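Long-range contacts in triacylglycerol lipase (PDB 3O0D), which probably hydrolyses the ester bonds of triacylglycerols, as an extracellular yeast lipase of the alpha/beta-hydrolase fold: residues I27-G32 / V294-C299; T35-P40 / V53-E58. One frame throughout, in Å; residues are numbered along the deposited sequence. Where two conformers were deposited one is given.

In the fold
Contacts 1 and 2 lie on the same side of the chain's centre, with their centres about 13 Å apart. Contact 1 ties the C-terminal tail to the loop that follows helix 12-27. Contact 2 lays a later part of the same loop against strand 53-60, an outermost strand of the central mixed sheet. The two meet directly: Cys299 SG packs on Thr35 CG2 at 3.2 Å, and Ile27 CG2 on Ile37 CD1 at 3.7 Å. Ile27, Val31, Ile37 and Leu55 all touch Tyr71 of strand 68-75. The Tyr29 side chain touches part of the probable Ser-His-Asp triad (Ser162, His289, Asp230). The Ile56 side chain is about 13 Å from a sugar of the protein's own glycan.

Contact 1. Residues I27-G32 / V294-C299; sequences IGYCVG and VTEGVC
The backbone N of Cys299 is gripped by one hydrogen bond. It donates to a water whose oxygen lies 2.8 Å from Cys299 N. The same water gives a weak bond to Tyr29 O, at 3.4 Å, and so bridges the two backbones. Beside this bridge, Cys299 CB rests 3.4 Å from Tyr29 O. The covalent link follows. Cys30 SG and Cys299 SG are joined at 2.1 Å, and the torsion about the S-S bond is 96°. Cys30 turns its sulfur anti to its carbonyl carbon. Cys299 turns its own anti to its backbone N and so reaches across to it. The turn that carries Cys30 is held by Cys30 N, which donates to Ile27 O at 2.9 Å.

Tyr29 makes the largest single share of the packing. CG stands anti to the carbonyl carbon, and chi2 of -88° turns one ring face to Gly297. Gly297 CA sits over the ring centre, 3.4 Å from the Tyr29 centroid and 4° off the normal. This is a CH-pi contact. Gly297 N lies over the same face, 3.5 Å from Tyr29 CD2. At the backbone angles of Gly297 a CB would jam against the carbonyl O of Glu296, so glycine is called for here. An alanine in place of Tyr29 would remove the ring and would probably loosen the packing of the C-terminal tail against the loop.

The Tyr29 side chain also touches part of what is probably the Ser-His-Asp triad and its GxSxG nucleophile elbow. Glu296 packs on Ala22 and Asn26 of helix 12-27. The whole is a disulfide that fastens the C-terminal tail of an alpha/beta-hydrolase lipase to the loop following its first helix.

Contact 2. Residues T35-P40 / V53-E58; sequences TKIFKP and VELIEE
Leu55 points into the loop 35-40, and its CB meets Pro40 O at 3.2 Å. CG stands anti to the backbone N (chi1 175°), which carries the branch toward Ile37. CD2 at the tip touches Ile37 O at 3.7 Å. It also packs on Ile37 CG2 at 3.9 Å, where the two side chains cross obliquely. Both side chains also touch Tyr71 of strand 68-75.

Pro40 O, which meets Leu55 CB, also accepts a hydrogen bond from Leu55 N at 2.8 Å. The bond is nearly straight, with an N-H...O angle of 165°, and the donor lies in the plane of the Pro40 carbonyl. A cis peptide bond precedes Pro40.

The segment 53-58 belongs to strand 53-60 at one edge of the central mixed sheet of the alpha/beta-hydrolase fold. Ile56 and Glu57 both face Leu72 of the next strand, a classic beta bulge. They turn away from the loop, onto helix 127-150.

Beyond the bulge, Glu58 points back to the loop. Its chain is extended past CG, and OE1 accepts a hydrogen bond from Ile37 N at 3.2 Å. Ile37 N approaches OE1 almost end-on, in line with the CD-OE1 bond. Lys39 lies along the strand at the surface, its chain extended as far as CE and kinked at the last torsion. Lys39 CE passes 3.7 Å from Leu55 O, and Lys39 NZ ends 3.6 Å from Ile56 O.

Contact 1. Residues I27-G32 / V294-C299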
ATOM      1  N   ILE A  27      -0.101   2.168 -12.522  1.00  8.99           N
ATOM      2  CA  ILE A  27       0.885   1.783 -13.512  1.00  8.59           C
ATOM      3  C   ILE A  27       1.472   0.344 -13.228  1.00  8.45           C
ATOM      4  O   ILE A  27       1.992  -0.314 -14.167  1.00 11.43           O
ATOM      5  CB  ILE A  27       1.964   2.934 -13.624  1.00  9.00           C
ATOM      6  CG1 ILE A  27       1.222   4.123 -14.246  1.00  8.46           C
ATOM      7  CG2 ILE A  27       3.168   2.518 -14.599  1.00  9.66           C
ATOM      8  CD1 ILE A  27       2.061   5.453 -13.968  1.00 10.87           C
ATOM      9  N   GLY A  28       1.335  -0.122 -12.031  1.00 10.87           N
ATOM     10  CA  GLY A  28       1.838  -1.458 -11.645  1.00 13.43           C
ATOM     11  C   GLY A  28       1.047  -2.487 -12.440  1.00 11.73           C
ATOM     12  O   GLY A  28       1.599  -3.576 -12.713  1.00 10.95           O
ATOM     13  N   TYR A  29      -0.162  -2.159 -12.884  1.00 10.60           N
ATOM     14  CA  TYR A  29      -0.943  -3.086 -13.692  1.00 11.20           C
ATOM     15  C   TYR A  29      -0.541  -3.096 -15.174  1.00 11.80           C
ATOM     16  O   TYR A  29      -1.034  -3.866 -15.917  1.00 15.66           O
ATOM     17  CB  TYR A  29      -2.454  -2.866 -13.476  1.00  9.01           C
ATOM     18  CG  TYR A  29      -2.893  -3.157 -12.065  1.00 10.81           C
ATOM     19  CD1 TYR A  29      -3.260  -4.410 -11.711  1.00 10.45           C
ATOM     20  CD2 TYR A  29      -2.953  -2.199 -11.099  1.00 10.16           C
ATOM     21  CE1 TYR A  29      -3.646  -4.712 -10.472  1.00 12.42           C
ATOM     22  CE2 TYR A  29      -3.350  -2.484  -9.859  1.00  8.80           C
ATOM     23  CZ  TYR A  29      -3.693  -3.793  -9.515  1.00 11.28           C
ATOM     24  OH  TYR A  29      -4.106  -4.158  -8.266  1.00 11.89           O
ATOM     25  N   CYS A  30       0.398  -2.233 -15.551  1.00 11.80           N
ATOM     26  CA  CYS A  30       1.032  -2.249 -16.873  1.00 11.89           C
ATOM     27  C   CYS A  30       2.224  -3.254 -16.945  1.00 12.45           C
ATOM     28  O   CYS A  30       2.884  -3.275 -18.010  1.00 15.61           O
ATOM     29  CB  CYS A  30       1.485  -0.829 -17.363  1.00 12.27           C
ATOM     30  SG  CYS A  30      -0.002   0.267 -17.502  1.00 18.76           S
ATOM     31  N   VAL A  31       2.529  -3.941 -15.848  1.00 13.56           N
ATOM     32  CA  VAL A  31       3.583  -4.947 -15.785  1.00 15.81           C
ATOM     33  C   VAL A  31       2.874  -6.277 -15.827  1.00 17.56           C
ATOM     34  O   VAL A  31       1.976  -6.584 -15.034  1.00 19.89           O
ATOM     35  CB  VAL A  31       4.349  -4.859 -14.463  1.00 15.09           C
ATOM     36  CG1 VAL A  31       5.519  -5.879 -14.443  1.00 13.75           C
ATOM     37  CG2 VAL A  31       4.975  -3.459 -14.370  1.00 18.08           C
ATOM     38  N   GLY A  32       3.310  -7.050 -16.782  1.00 19.67           N
ATOM     39  CA  GLY A  32       2.771  -8.423 -16.842  1.00 23.75           C
ATOM     40  C   GLY A  32       2.531  -8.831 -18.254  1.00 24.57           C
ATOM     41  O   GLY A  32       2.974  -8.171 -19.196  1.00 22.07           O
ATOM     42  N   VAL A 294      -8.223   7.363  -9.467  1.00 10.16           N
ATOM     43  CA  VAL A 294      -8.289   6.794 -10.792  1.00 10.28           C
ATOM     44  C   VAL A 294      -8.735   5.315 -10.679  1.00  9.47           C
ATOM     45  O   VAL A 294      -8.727   4.808  -9.630  1.00  9.01           O
ATOM     46  CB  VAL A 294      -6.948   6.829 -11.515  1.00  9.84           C
ATOM     47  CG1 VAL A 294      -6.439   8.207 -11.628  1.00 13.83           C
ATOM     48  CG2 VAL A 294      -5.964   6.048 -10.762  1.00 12.07           C
ATOM     49  N   THR A 295      -9.138   4.713 -11.791  1.00 11.57           N
ATOM     50  CA  THR A 295      -9.513   3.284 -11.762  1.00 11.21           C
ATOM     51  C   THR A 295      -8.269   2.420 -11.630  1.00 13.72           C
ATOM     52  O   THR A 295      -7.368   2.567 -12.438  1.00 17.60           O
ATOM     53  CB  THR A 295     -10.280   2.920 -13.054  1.00 13.23           C
ATOM     54  OG1 THR A 295     -11.501   3.693 -13.027  1.00 15.98           O
ATOM     55  CG2 THR A 295     -10.638   1.436 -12.938  1.00 13.33           C
ATOM     56  N   GLU A 296      -8.215   1.560 -10.627  1.00 11.35           N
ATOM     57  CA  GLU A 296      -7.021   0.730 -10.414  1.00 11.02           C
ATOM     58  C   GLU A 296      -7.325  -0.629 -11.050  1.00 15.12           C
ATOM     59  O   GLU A 296      -8.492  -0.906 -11.260  1.00 13.71           O
ATOM     60  CB  GLU A 296      -6.794   0.508  -8.937  1.00 10.24           C
ATOM     61  CG  GLU A 296      -6.514   1.755  -8.076  1.00 11.17           C
ATOM     62  CD  GLU A 296      -5.073   2.350  -8.442  1.00 15.77           C
ATOM     63  OE1 GLU A 296      -4.237   1.659  -9.029  1.00 13.33           O
ATOM     64  OE2 GLU A 296      -4.798   3.509  -8.062  1.00 10.64           O
ATOM     65  N   GLY A 297      -6.273  -1.332 -11.484  1.00 12.70           N
ATOM     66  CA  GLY A 297      -6.435  -2.752 -11.859  1.00 13.35           C
ATOM     67  C   GLY A 297      -6.410  -3.011 -13.315  1.00 13.59           C
ATOM     68  O   GLY A 297      -6.334  -4.212 -13.720  1.00 15.29           O
ATOM     69  N   VAL A 298      -6.444  -1.973 -14.124  1.00 14.05           N
ATOM     70  CA  VAL A 298      -6.420  -2.125 -15.576  1.00 17.65           C
ATOM     71  C   VAL A 298      -5.451  -1.178 -16.210  1.00 18.71           C
ATOM     72  O   VAL A 298      -5.568   0.054 -16.012  1.00 19.42           O
ATOM     73  CB  VAL A 298      -7.817  -1.834 -16.239  1.00 18.83           C
ATOM     74  CG1 VAL A 298      -7.754  -1.917 -17.847  1.00 21.91           C
ATOM     75  CG2 VAL A 298      -8.861  -2.841 -15.697  1.00 21.47           C
ATOM     76  N   CYS A 299      -4.499  -1.710 -16.967  1.00 19.48           N
ATOM     77  CA  CYS A 299      -3.522  -0.835 -17.611  1.00 21.52           C
ATOM     78  C   CYS A 299      -4.178  -0.069 -18.757  1.00 22.83           C
ATOM     79  O   CYS A 299      -4.978  -0.621 -19.559  1.00 21.37           O
ATOM     80  CB  CYS A 299      -2.339  -1.664 -18.202  1.00 20.58           C
ATOM     81  SG  CYS A 299      -1.146  -0.634 -19.028  1.00 26.32           S
TER
HETATM   82  O   HOH W   1      -4.132  -4.466 -17.311  1.00 26.63           O

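Contact 2. Residues T35-P40 / V53-E58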
ATOM      1  N   THR A  35       1.016  -6.755 -21.462  0.50 20.67           N
ATOM      2  CA  THR A  35       1.168  -5.304 -21.290  0.50 20.34           C
ATOM      3  C   THR A  35       2.653  -4.941 -21.292  0.50 19.85           C
ATOM      4  O   THR A  35       3.525  -5.799 -21.314  0.50 19.56           O
ATOM      5  CB  THR A  35       0.573  -4.737 -19.951  0.50 20.83           C
ATOM      6  OG1 THR A  35      -0.579  -5.457 -19.477  0.50 25.16           O
ATOM      7  CG2 THR A  35       0.246  -3.292 -20.113  0.50 17.28           C
ATOM      8  N   LYS A  36       2.968  -3.664 -21.234  1.00 20.24           N
ATOM      9  CA  LYS A  36       4.349  -3.286 -21.022  1.00 21.86           C
ATOM     10  C   LYS A  36       4.448  -1.835 -20.558  1.00 19.97           C
ATOM     11  O   LYS A  36       3.599  -1.072 -20.904  1.00 23.05           O
ATOM     12  CB  LYS A  36       5.032  -3.316 -22.375  1.00 24.92           C
ATOM     13  CG  LYS A  36       6.420  -3.837 -22.239  1.00 29.03           C
ATOM     14  CD  LYS A  36       7.053  -4.044 -23.612  1.00 35.67           C
ATOM     15  CE  LYS A  36       8.058  -2.925 -23.869  1.00 38.93           C
ATOM     16  NZ  LYS A  36       9.396  -3.386 -24.379  1.00 44.10           N
ATOM     17  N   ILE A  37       5.503  -1.503 -19.831  1.00 17.63           N
ATOM     18  CA  ILE A  37       5.816  -0.056 -19.680  1.00 16.61           C
ATOM     19  C   ILE A  37       7.024   0.150 -20.630  1.00 17.98           C
ATOM     20  O   ILE A  37       8.056  -0.574 -20.414  1.00 18.38           O
ATOM     21  CB  ILE A  37       6.273   0.234 -18.238  1.00 15.32           C
ATOM     22  CG1 ILE A  37       5.133   0.067 -17.211  1.00 12.59           C
ATOM     23  CG2 ILE A  37       6.817   1.726 -18.183  1.00 13.99           C
ATOM     24  CD1 ILE A  37       5.569   0.004 -15.809  1.00 16.27           C
ATOM     25  N   PHE A  38       6.887   0.962 -21.670  1.00 18.07           N
ATOM     26  CA  PHE A  38       8.056   1.225 -22.565  1.00 21.33           C
ATOM     27  C   PHE A  38       9.044   2.216 -21.868  1.00 22.81           C
ATOM     28  O   PHE A  38       8.571   3.104 -21.240  1.00 19.00           O
ATOM     29  CB  PHE A  38       7.516   1.803 -23.858  1.00 22.44           C
ATOM     30  CG  PHE A  38       6.715   0.801 -24.644  1.00 26.95           C
ATOM     31  CD1 PHE A  38       5.366   0.598 -24.400  1.00 31.56           C
ATOM     32  CD2 PHE A  38       7.375   0.017 -25.623  1.00 32.06           C
ATOM     33  CE1 PHE A  38       4.654  -0.385 -25.146  1.00 35.42           C
ATOM     34  CE2 PHE A  38       6.702  -0.947 -26.346  1.00 34.27           C
ATOM     35  CZ  PHE A  38       5.339  -1.161 -26.112  1.00 30.17           C
ATOM     36  N   LYS A  39      10.376   2.016 -21.937  1.00 23.97           N
ATOM     37  CA  LYS A  39      11.382   3.038 -21.485  1.00 25.21           C
ATOM     38  C   LYS A  39      11.197   4.284 -22.374  1.00 24.54           C
ATOM     39  O   LYS A  39      10.900   4.188 -23.593  1.00 26.02           O
ATOM     40  CB  LYS A  39      12.842   2.438 -21.489  1.00 27.58           C
ATOM     41  CG  LYS A  39      13.143   1.402 -20.298  1.00 32.27           C
ATOM     42  CD  LYS A  39      14.474   0.603 -20.462  1.00 40.02           C
ATOM     43  CE  LYS A  39      15.002  -0.026 -19.144  1.00 44.48           C
ATOM     44  NZ  LYS A  39      14.166  -1.173 -18.641  1.00 47.41           N
ATOM     45  N   PRO A  40      11.345   5.507 -21.792  1.00 22.01           N
ATOM     46  CA  PRO A  40      11.721   5.709 -20.419  1.00 19.48           C
ATOM     47  C   PRO A  40      10.639   5.387 -19.506  1.00 14.52           C
ATOM     48  O   PRO A  40      10.902   4.715 -18.523  1.00 16.14           O
ATOM     49  CB  PRO A  40      12.039   7.241 -20.339  1.00 17.49           C
ATOM     50  CG  PRO A  40      12.067   7.702 -21.662  1.00 24.58           C
ATOM     51  CD  PRO A  40      11.213   6.784 -22.507  1.00 23.54           C
ATOM     52  N   VAL A  53      10.831  10.697 -15.455  1.00 11.72           N
ATOM     53  CA  VAL A  53      10.866   9.441 -14.721  1.00 11.09           C
ATOM     54  C   VAL A  53      11.438   8.423 -15.681  1.00 10.57           C
ATOM     55  O   VAL A  53      11.137   8.428 -16.874  1.00 11.19           O
ATOM     56  CB  VAL A  53       9.464   9.013 -14.286  1.00  9.79           C
ATOM     57  CG1 VAL A  53       9.408   7.497 -13.822  1.00 11.01           C
ATOM     58  CG2 VAL A  53       8.948   9.918 -13.109  1.00  9.97           C
ATOM     59  N   GLU A  54      12.298   7.582 -15.123  1.00 11.75           N
ATOM     60  CA  GLU A  54      12.848   6.405 -15.924  1.00 12.89           C
ATOM     61  C   GLU A  54      12.572   5.116 -15.209  1.00 12.79           C
ATOM     62  O   GLU A  54      12.804   4.960 -13.995  1.00 11.97           O
ATOM     63  CB  GLU A  54      14.311   6.606 -16.250  1.00 16.73           C
ATOM     64  CG  GLU A  54      15.140   6.666 -15.076  1.00 22.11           C
ATOM     65  CD  GLU A  54      16.663   6.709 -15.436  1.00 30.71           C
ATOM     66  OE1 GLU A  54      17.082   6.139 -16.462  1.00 30.37           O
ATOM     67  OE2 GLU A  54      17.435   7.331 -14.685  1.00 27.66           O
ATOM     68  N   LEU A  55      12.028   4.179 -16.009  1.00 13.43           N
ATOM     69  CA  LEU A  55      11.799   2.831 -15.569  1.00 12.91           C
ATOM     70  C   LEU A  55      13.224   2.180 -15.392  1.00 13.92           C
ATOM     71  O   LEU A  55      14.065   2.268 -16.334  1.00 16.96           O
ATOM     72  CB  LEU A  55      10.983   2.112 -16.587  1.00 15.99           C
ATOM     73  CG  LEU A  55      10.782   0.605 -16.251  1.00 15.45           C
ATOM     74  CD1 LEU A  55       9.877   0.366 -14.971  1.00 19.75           C
ATOM     75  CD2 LEU A  55      10.215  -0.108 -17.460  1.00 20.30           C
ATOM     76  N   ILE A  56      13.421   1.599 -14.222  1.00 12.66           N
ATOM     77  CA  ILE A  56      14.699   0.869 -13.984  1.00 14.77           C
ATOM     78  C   ILE A  56      14.483  -0.610 -14.366  1.00 15.54           C
ATOM     79  O   ILE A  56      15.255  -1.181 -15.196  1.00 16.42           O
ATOM     80  CB  ILE A  56      15.253   1.057 -12.561  1.00 14.47           C
ATOM     81  CG1 ILE A  56      15.609   2.581 -12.361  1.00 15.52           C
ATOM     82  CG2 ILE A  56      16.556   0.125 -12.397  1.00 15.21           C
ATOM     83  CD1 ILE A  56      16.239   3.291 -13.613  1.00 17.81           C
ATOM     84  N   GLU A  57      13.475  -1.219 -13.752  1.00 15.12           N
ATOM     85  CA  GLU A  57      13.281  -2.682 -13.935  1.00 16.88           C
ATOM     86  C   GLU A  57      11.852  -3.015 -13.616  1.00 17.60           C
ATOM     87  O   GLU A  57      11.310  -2.505 -12.644  1.00 17.34           O
ATOM     88  CB  GLU A  57      14.182  -3.452 -12.930  1.00 18.40           C
ATOM     89  CG  GLU A  57      14.217  -4.945 -13.220  1.00 24.88           C
ATOM     90  CD  GLU A  57      15.414  -5.686 -12.570  1.00 31.79           C
ATOM     91  OE1 GLU A  57      16.530  -5.111 -12.429  1.00 34.42           O
ATOM     92  OE2 GLU A  57      15.214  -6.886 -12.277  1.00 39.13           O
ATOM     93  N   GLU A  58      11.291  -3.980 -14.368  1.00 17.21           N
ATOM     94  CA  GLU A  58       9.995  -4.550 -13.982  1.00 19.32           C
ATOM     95  C   GLU A  58      10.285  -5.933 -13.326  1.00 20.40           C
ATOM     96  O   GLU A  58      11.359  -6.545 -13.543  1.00 20.75           O
ATOM     97  CB  GLU A  58       9.182  -4.834 -15.215  1.00 20.79           C
ATOM     98  CG  GLU A  58       8.842  -3.727 -16.124  1.00 24.40           C
ATOM     99  CD  GLU A  58       7.840  -4.202 -17.187  1.00 34.46           C
ATOM    100  OE1 GLU A  58       7.399  -3.359 -17.987  1.00 39.31           O
ATOM    101  OE2 GLU A  58       7.511  -5.433 -17.245  1.00 38.03           O
TER